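Local coordinates for protein N-isopropylammelide isopropylaminohydrolase (Burkholderia multivorans ATCC 17616, PDB 6NBO) that is a zinc-binding member of the amidohydrolase family, built on a TIM-barrel fold, at residues 65-70 with 124-129. Residues are numbered along the deposited sequence; the frame is centred on the assembly and turned at random.
Sequences HTHLDK and RTHVDV. With ZN (zinc ion), chain B.
Lys70 NZ reaches the syn lone pair of Asp128 OD2 at 2.8 Å, a salt bridge with further partners, Glu93 for the lysine and Arg97 for the aspartate. With CG between its backbone N and carbonyl carbon (chi1 60°), Asp69 takes the Asp128 N-H on OD2 in a nearly straight bond from above the Asp69 carboxylate plane; Arg97 also pairs with OD2 and probably offsets the acids' repulsion. Water 2 donates to Asp69 OD1 and Asp128 OD1 and accepts from His67 ND1, a second-shell bond that, with the metal, holds the imidazole's rotation. The other nitrogen, NE2, binds a zinc ion at 2.3 Å beside His65 NE2, with His218 and Asp304 completing the site. This is the His-X-His metal motif ending the first barrel strand in amidohydrolases, parallel to strand 120-128: Thr66 N donates a hydrogen bond to Arg124 O, and His126 N to Thr66 O. Leu68 N donates to Thr125 OG1 in an almost linear bond (178°). The CD2-NE2 side of the His126 ring lies over one face of His65, planes 37° apart; water 1 joins His126 NE2 to His65 ND1, weakly at His65, whose stronger partner is Ser249. His126 CB packs against His67 CE1 at 3.5 Å.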
loop_
_atom_site.group_PDB
_atom_site.type_symbol
_atom_site.label_atom_id
_atom_site.label_comp_id
_atom_site.label_asym_id
_atom_site.label_seq_id
_atom_site.Cartn_x
_atom_site.Cartn_y
_atom_site.Cartn_z
ATOM N N HIS A 65 2.104 0.262 -0.161
ATOM C CA HIS A 65 3.481 0.434 0.307
ATOM C C HIS A 65 3.969 1.822 -0.072
ATOM O O HIS A 65 4.335 2.063 -1.225
ATOM C CB HIS A 65 4.424 -0.622 -0.284
ATOM C CG HIS A 65 5.839 -0.575 0.237
ATOM N ND1 HIS A 65 6.432 -1.642 0.877
ATOM C CD2 HIS A 65 6.795 0.385 0.151
ATOM C CE1 HIS A 65 7.686 -1.339 1.177
ATOM N NE2 HIS A 65 7.926 -0.109 0.758
ATOM N N THR A 66 3.990 2.739 0.882
ATOM C CA THR A 66 4.674 4.003 0.654
ATOM C C THR A 66 5.385 4.390 1.947
ATOM O O THR A 66 5.418 3.620 2.918
ATOM C CB THR A 66 3.697 5.074 0.149
ATOM O OG1 THR A 66 4.451 6.207 -0.312
ATOM C CG2 THR A 66 2.723 5.520 1.260
ATOM N N HIS A 67 5.973 5.601 1.949
ATOM C CA HIS A 67 6.772 6.114 3.061
ATOM C C HIS A 67 6.315 7.565 3.252
ATOM O O HIS A 67 6.987 8.495 2.808
ATOM C CB HIS A 67 8.280 6.018 2.780
ATOM C CG HIS A 67 8.804 4.615 2.686
ATOM N ND1 HIS A 67 9.328 3.945 3.766
ATOM C CD2 HIS A 67 8.877 3.755 1.638
ATOM C CE1 HIS A 67 9.723 2.739 3.389
ATOM N NE2 HIS A 67 9.443 2.593 2.107
ATOM N N LEU A 68 5.162 7.742 3.917
ATOM C CA LEU A 68 4.563 9.071 4.030
ATOM C C LEU A 68 5.434 10.010 4.849
ATOM O O LEU A 68 5.363 11.234 4.674
ATOM C CB LEU A 68 3.170 9.005 4.670
ATOM C CG LEU A 68 2.007 8.309 3.951
ATOM C CD1 LEU A 68 0.766 8.308 4.828
ATOM C CD2 LEU A 68 1.726 8.944 2.604
ATOM N N ASP A 69 6.239 9.463 5.764
ATOM C CA ASP A 69 7.065 10.319 6.605
ATOM C C ASP A 69 8.193 10.974 5.815
ATOM O O ASP A 69 8.670 12.042 6.206
ATOM C CB ASP A 69 7.627 9.522 7.794
ATOM C CG ASP A 69 8.494 8.324 7.371
ATOM O OD1 ASP A 69 8.158 7.646 6.368
ATOM O OD2 ASP A 69 9.503 8.056 8.062
ATOM N N LYS A 70 8.629 10.359 4.711
ATOM C CA LYS A 70 9.821 10.807 3.991
ATOM C C LYS A 70 9.526 11.828 2.902
ATOM O O LYS A 70 10.460 12.489 2.425
ATOM C CB LYS A 70 10.528 9.629 3.304
ATOM C CG LYS A 70 11.111 8.513 4.168
ATOM C CD LYS A 70 11.666 7.438 3.217
ATOM C CE LYS A 70 12.058 6.139 3.916
ATOM N NZ LYS A 70 13.309 6.255 4.718
ATOM N N ARG A 124 -1.160 1.748 3.327
ATOM C CA ARG A 124 -0.152 1.167 4.210
ATOM C C ARG A 124 1.144 1.944 4.040
ATOM O O ARG A 124 1.723 1.972 2.946
ATOM C CB ARG A 124 0.090 -0.319 3.919
ATOM C CG ARG A 124 1.240 -0.898 4.781
ATOM C CD ARG A 124 1.413 -2.418 4.598
ATOM N NE ARG A 124 0.321 -3.158 5.216
ATOM C CZ ARG A 124 0.294 -4.476 5.356
ATOM N NH1 ARG A 124 1.321 -5.212 4.941
ATOM N NH2 ARG A 124 -0.763 -5.055 5.920
ATOM N N THR A 125 1.601 2.576 5.111
ATOM C CA THR A 125 2.834 3.340 5.057
ATOM C C THR A 125 3.830 2.772 6.049
ATOM O O THR A 125 3.474 2.376 7.164
ATOM C CB THR A 125 2.629 4.836 5.347
ATOM O OG1 THR A 125 3.880 5.523 5.175
ATOM C CG2 THR A 125 2.124 5.066 6.781
ATOM N N HIS A 126 5.070 2.704 5.615
ATOM C CA HIS A 126 6.175 2.493 6.524
ATOM C C HIS A 126 6.578 3.845 7.090
ATOM O O HIS A 126 6.378 4.882 6.456
ATOM C CB HIS A 126 7.324 1.809 5.780
ATOM C CG HIS A 126 6.923 0.479 5.203
ATOM N ND1 HIS A 126 7.413 -0.718 5.675
ATOM C CD2 HIS A 126 6.043 0.162 4.222
ATOM C CE1 HIS A 126 6.856 -1.718 5.011
ATOM N NE2 HIS A 126 6.022 -1.212 4.120
ATOM N N VAL A 127 7.072 3.837 8.323
ATOM C CA VAL A 127 7.527 5.056 8.987
ATOM C C VAL A 127 8.852 4.733 9.653
ATOM O O VAL A 127 8.960 3.721 10.349
ATOM C CB VAL A 127 6.515 5.567 10.030
ATOM C CG1 VAL A 127 7.068 6.803 10.735
ATOM C CG2 VAL A 127 5.171 5.875 9.370
ATOM N N ASP A 128 9.856 5.577 9.444
ATOM C CA ASP A 128 11.176 5.283 9.992
ATOM C C ASP A 128 11.128 5.353 11.511
ATOM O O ASP A 128 10.635 6.328 12.081
ATOM C CB ASP A 128 12.211 6.265 9.454
ATOM C CG ASP A 128 12.474 6.085 7.967
ATOM O OD1 ASP A 128 11.958 5.129 7.362
ATOM O OD2 ASP A 128 13.208 6.912 7.401
ATOM N N VAL A 129 11.623 4.310 12.168
ATOM C CA VAL A 129 11.726 4.262 13.623
ATOM C C VAL A 129 13.159 3.839 13.922
ATOM O O VAL A 129 13.558 2.724 13.578
ATOM C CB VAL A 129 10.716 3.288 14.250
ATOM C CG1 VAL A 129 10.963 3.120 15.762
ATOM C CG2 VAL A 129 9.285 3.752 13.996
HETATM ZN ZN ZN B . 9.806 0.742 0.863
HETATM O O HOH W 1 4.170 -2.473 2.362
HETATM O O HOH W 2 9.608 5.250 6.084
#